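Galactose mutarotase-like protein (Clostridium acetobutylicum, PDB 3OS7) probably binds carbohydrate and may interconvert the alpha and beta anomers of an aldose sugar. Local coordinates at residues Asp6-Lys10 and Lys123-Ala129; Phe23-Glu29 and Leu159-Leu164. All blocks are in the same frame, centred on the assembly; numbering follows the deposited sequence. Where two conformers were deposited one is given.

Contact 1 (Asp6-Lys10 and Lys123-Ala129); sequences DLWIK and KIDQDKA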
# COMPACT_ATOMS: atom_id res chain seq x y z
N ASP A 6 14.17 -23.86 -3.57
CA ASP A 6 13.13 -22.83 -3.63
C ASP A 6 13.63 -21.47 -3.14
O ASP A 6 12.83 -20.57 -2.84
CB ASP A 6 11.92 -23.29 -2.81
CG ASP A 6 12.24 -23.45 -1.34
OD1 ASP A 6 13.44 -23.40 -0.97
OD2 ASP A 6 11.28 -23.66 -0.56
N LEU A 7 14.96 -21.31 -3.07
CA LEU A 7 15.57 -20.04 -2.77
C LEU A 7 16.34 -19.50 -3.96
O LEU A 7 17.35 -20.08 -4.34
CB LEU A 7 16.50 -20.18 -1.55
CG LEU A 7 17.28 -18.94 -1.12
CD1 LEU A 7 16.31 -17.85 -0.53
CD2 LEU A 7 18.33 -19.37 -0.10
N TRP A 8 15.89 -18.38 -4.53
CA TRP A 8 16.53 -17.82 -5.72
C TRP A 8 16.04 -16.42 -6.04
O TRP A 8 14.99 -15.97 -5.53
CB TRP A 8 16.39 -18.74 -6.94
CG TRP A 8 15.00 -19.24 -7.19
CD1 TRP A 8 14.48 -20.44 -6.78
CD2 TRP A 8 13.95 -18.56 -7.88
NE1 TRP A 8 13.17 -20.55 -7.20
CE2 TRP A 8 12.82 -19.41 -7.86
CE3 TRP A 8 13.86 -17.32 -8.54
CZ2 TRP A 8 11.62 -19.06 -8.47
CZ3 TRP A 8 12.66 -16.98 -9.13
CH2 TRP A 8 11.54 -17.84 -9.06
N ILE A 9 16.81 -15.73 -6.86
CA ILE A 9 16.46 -14.41 -7.38
C ILE A 9 16.83 -14.42 -8.85
O ILE A 9 17.96 -14.70 -9.20
CB ILE A 9 17.23 -13.26 -6.70
CG1 ILE A 9 16.96 -13.26 -5.18
CG2 ILE A 9 16.88 -11.91 -7.36
CD1 ILE A 9 17.75 -12.19 -4.42
N LYS A 10 15.88 -14.04 -9.70
CA LYS A 10 16.05 -14.05 -11.16
C LYS A 10 15.66 -12.70 -11.73
O LYS A 10 14.56 -12.22 -11.48
CB LYS A 10 15.22 -15.17 -11.79
CG LYS A 10 15.31 -15.26 -13.31
CD LYS A 10 14.53 -16.45 -13.83
CE LYS A 10 14.71 -16.63 -15.32
NZ LYS A 10 14.01 -17.86 -15.81
N LYS A 123 20.06 -10.08 -2.86
CA LYS A 123 20.88 -10.91 -2.00
C LYS A 123 20.10 -12.09 -1.49
O LYS A 123 18.98 -11.92 -1.00
CB LYS A 123 21.34 -10.08 -0.79
CG LYS A 123 22.22 -10.78 0.26
CD LYS A 123 22.76 -9.70 1.23
CE LYS A 123 23.83 -10.21 2.18
NZ LYS A 123 23.23 -10.81 3.38
N ILE A 124 20.71 -13.27 -1.60
CA ILE A 124 20.22 -14.44 -0.90
C ILE A 124 21.10 -14.72 0.30
O ILE A 124 22.33 -14.66 0.23
CB ILE A 124 20.01 -15.66 -1.83
CG1 ILE A 124 21.23 -16.07 -2.61
CG2 ILE A 124 18.90 -15.32 -2.84
CD1 ILE A 124 20.99 -17.34 -3.48
N ASP A 125 20.48 -14.97 1.44
CA ASP A 125 21.23 -15.12 2.68
C ASP A 125 20.40 -15.81 3.71
O ASP A 125 19.24 -15.43 3.94
CB ASP A 125 21.65 -13.75 3.24
CG ASP A 125 22.58 -13.87 4.46
OD1 ASP A 125 23.56 -14.68 4.41
OD2 ASP A 125 22.30 -13.15 5.46
N GLN A 126 21.06 -16.75 4.39
CA GLN A 126 20.42 -17.80 5.14
C GLN A 126 19.43 -18.41 4.16
O GLN A 126 19.84 -18.82 3.07
CB GLN A 126 19.78 -17.27 6.43
CG GLN A 126 20.69 -16.27 7.16
CD GLN A 126 20.94 -16.60 8.63
OE1 GLN A 126 21.13 -15.71 9.46
NE2 GLN A 126 20.96 -17.90 8.96
N ASP A 127 18.16 -18.44 4.53
CA ASP A 127 17.12 -18.92 3.64
C ASP A 127 16.12 -17.80 3.30
O ASP A 127 14.94 -18.06 3.20
CB ASP A 127 16.41 -20.13 4.24
CG ASP A 127 17.34 -21.34 4.43
OD1 ASP A 127 18.50 -21.30 3.94
OD2 ASP A 127 16.92 -22.33 5.08
N LYS A 128 16.62 -16.58 3.13
CA LYS A 128 15.80 -15.42 2.74
C LYS A 128 16.26 -14.82 1.40
O LYS A 128 17.44 -14.86 1.09
CB LYS A 128 15.92 -14.33 3.78
CG LYS A 128 15.53 -14.77 5.20
CD LYS A 128 15.90 -13.73 6.26
CE LYS A 128 15.78 -14.32 7.67
NZ LYS A 128 14.40 -14.81 7.95
N ALA A 129 15.32 -14.21 0.67
CA ALA A 129 15.65 -13.51 -0.56
C ALA A 129 15.31 -12.05 -0.35
O ALA A 129 14.18 -11.72 0.02
CB ALA A 129 14.90 -14.09 -1.78
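Apolar side chains do most of the work where the edge strand that begins at Trp8 lies across the hairpin of strands 118-125 and 128-137. Leu7 and Ile9 both direct their CB atoms toward the hairpin, whereas that of Trp8, between them, points away. CG1 of Ile9 lies 3.7 Å from CG2 of Ile124 and 4.1 Å from CB of Ala129; CD1 of Leu7 reaches the same two side chains, at 4.3 Å from Ile124 CG2 and 4.2 Å from Ala129 CB.

Contacts with the backbone extend this patch. Leu7 CD2 is 3.6 Å from Gln126 O, Leu7 CD1 3.6 Å from Lys128 O, and Ile9 CD1 3.5 Å from Lys123 N.

No hydrogen bond or salt bridge runs between the segments. Within the hairpin, the tight turn is closed by Asp125 N to Lys128 O (3.1 Å) and Lys128 N to Asp125 O (3.0 Å), and Lys123 NZ forms a salt bridge with Asp125 OD2 (3.3 Å).

Strands 8-10 and 123-125 run nearly antiparallel (173°), yet their axes come no closer than 7.4 Å. The chemistry is therefore that of two sheets packed face to face through aliphatic side chains, here near the protein surface.

Contact 2 (Phe23-Glu29 and Leu159-Leu164); sequences FAAGGYE and LSSKGL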
# COMPACT_ATOMS: atom_id res chain seq x y z
N PHE A 23 11.57 -13.47 -7.31
CA PHE A 23 12.35 -13.93 -6.15
C PHE A 23 11.52 -14.89 -5.31
O PHE A 23 10.30 -14.79 -5.26
CB PHE A 23 12.99 -12.77 -5.34
CG PHE A 23 12.04 -11.69 -4.83
CD1 PHE A 23 11.37 -10.84 -5.69
CD2 PHE A 23 11.93 -11.45 -3.46
CE1 PHE A 23 10.57 -9.82 -5.20
CE2 PHE A 23 11.08 -10.46 -2.97
CZ PHE A 23 10.40 -9.64 -3.84
N ALA A 24 12.22 -15.83 -4.67
CA ALA A 24 11.59 -16.97 -4.04
C ALA A 24 12.35 -17.36 -2.78
O ALA A 24 13.59 -17.38 -2.78
CB ALA A 24 11.56 -18.16 -5.03
N ALA A 25 11.61 -17.65 -1.72
CA ALA A 25 12.20 -18.22 -0.51
C ALA A 25 11.09 -18.79 0.32
O ALA A 25 9.98 -18.27 0.31
CB ALA A 25 12.98 -17.14 0.28
N GLY A 26 11.38 -19.89 1.00
CA GLY A 26 10.45 -20.48 1.98
C GLY A 26 9.10 -20.90 1.45
O GLY A 26 8.12 -20.92 2.19
N GLY A 27 9.03 -21.26 0.17
CA GLY A 27 7.77 -21.64 -0.45
C GLY A 27 6.97 -20.51 -1.09
O GLY A 27 5.97 -20.76 -1.78
N TYR A 28 7.40 -19.27 -0.87
CA TYR A 28 6.78 -18.11 -1.52
C TYR A 28 7.56 -17.70 -2.77
O TYR A 28 8.76 -17.95 -2.87
CB TYR A 28 6.75 -16.91 -0.58
CG TYR A 28 5.83 -17.03 0.62
CD1 TYR A 28 6.26 -17.62 1.82
CD2 TYR A 28 4.53 -16.51 0.58
CE1 TYR A 28 5.40 -17.70 2.93
CE2 TYR A 28 3.68 -16.61 1.66
CZ TYR A 28 4.13 -17.20 2.84
OH TYR A 28 3.26 -17.26 3.92
N GLU A 29 6.88 -17.05 -3.70
CA GLU A 29 7.49 -16.44 -4.86
C GLU A 29 6.83 -15.08 -5.12
O GLU A 29 5.59 -14.95 -5.00
CB GLU A 29 7.32 -17.35 -6.08
CG GLU A 29 7.95 -16.82 -7.35
CD GLU A 29 7.76 -17.77 -8.52
OE1 GLU A 29 7.81 -19.01 -8.29
OE2 GLU A 29 7.56 -17.26 -9.65
N LEU A 159 11.86 -11.77 1.47
CA LEU A 159 11.00 -12.93 1.39
C LEU A 159 11.62 -14.12 2.15
O LEU A 159 12.83 -14.35 2.07
CB LEU A 159 10.79 -13.28 -0.08
CG LEU A 159 9.68 -14.23 -0.49
CD1 LEU A 159 8.30 -13.75 0.01
CD2 LEU A 159 9.71 -14.37 -2.04
N SER A 160 10.79 -14.85 2.87
CA SER A 160 11.22 -15.98 3.71
C SER A 160 10.04 -16.88 3.98
O SER A 160 8.92 -16.62 3.50
CB SER A 160 11.81 -15.48 5.04
OG SER A 160 10.79 -15.05 5.94
N SER A 161 10.27 -17.92 4.78
CA SER A 161 9.18 -18.78 5.19
C SER A 161 8.11 -18.07 6.01
O SER A 161 7.00 -18.58 6.15
CB SER A 161 9.69 -20.00 5.96
OG SER A 161 10.15 -19.62 7.23
N LYS A 162 8.44 -16.91 6.57
CA LYS A 162 7.48 -16.08 7.26
C LYS A 162 6.66 -15.16 6.34
O LYS A 162 5.85 -14.35 6.82
CB LYS A 162 8.20 -15.21 8.29
CG LYS A 162 8.87 -16.03 9.39
CD LYS A 162 9.70 -15.17 10.33
CE LYS A 162 11.01 -14.71 9.70
NZ LYS A 162 11.72 -13.78 10.63
N GLY A 163 6.88 -15.29 5.04
CA GLY A 163 6.20 -14.47 4.04
C GLY A 163 7.06 -13.32 3.55
O GLY A 163 8.29 -13.40 3.54
N LEU A 164 6.39 -12.25 3.14
CA LEU A 164 7.04 -11.06 2.60
C LEU A 164 7.07 -9.96 3.65
O LEU A 164 6.04 -9.62 4.19
CB LEU A 164 6.29 -10.55 1.37
CG LEU A 164 6.92 -9.35 0.64
CD1 LEU A 164 8.24 -9.78 -0.02
CD2 LEU A 164 5.96 -8.80 -0.47
O HOH W 1 4.34 -17.76 6.21
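Two beta hairpins from different antiparallel sheets pack turn against turn here, in the beta-sandwich fold of the galactose mutarotase family. Strands 18-25 and 28-33 are joined by a type I' turn from Ala25 to Tyr28, and strands 151-160 and 163-172 by a type I turn from Ser160 to Gly163. Each turn is closed by its own pair of backbone hydrogen bonds; none crosses directly between the segments.

Leu159 is the apolar centre of the contact. Its CD2 packs 3.9 Å from Phe23 CD2, its CD1 lies 3.6 Å from Tyr28 CB, and its CB is 4.5 Å from Ala25 CB. Leu164 CD1 adds a contact with Phe23 CE2 at 4.2 Å.

Where the turns meet, Gly26 CA approaches Ser161 N to 3.8 Å, and a side chain on Gly26 would collide with the backbone of Ser160 and Ser161. The Ser160-Gly163 turn is braced from within by an ST turn, in which Lys162 N donates to Ser160 OG (3.1 Å).

Tyr28 reaches over to this second turn. Gly163 CA sits over its ring in a CH-pi contact, 3.7 Å from the centroid, while the hydroxyl hydrogen-bonds to Ile338 N. A water completes the link, 2.6 Å from Tyr28 OH and donating to Ser161 O at 2.8 Å.

The centres of contacts 1 and 2 lie about 8 Å apart, on the same side of the chain's centre, and both join the same two antiparallel sheets. Strands 8-14 and 18-25 are neighbours in the N-terminal sheet, strands 128-137 and 151-160 in the large one. Probable backbone hydrogen bonds connect the contacts within each layer: Trp8 O to Ala24 N (2.9 Å) and Ala129 O to Leu159 N (2.7 Å). Along the chain the segments alternate, 6-10, 23-29, 123-129, 159-164, so both pairings bring the N-terminal strands onto strands more than a hundred residues later. Together they form one continuous sheet-to-sheet interface, more exposed at contact 1 and buried at contact 2.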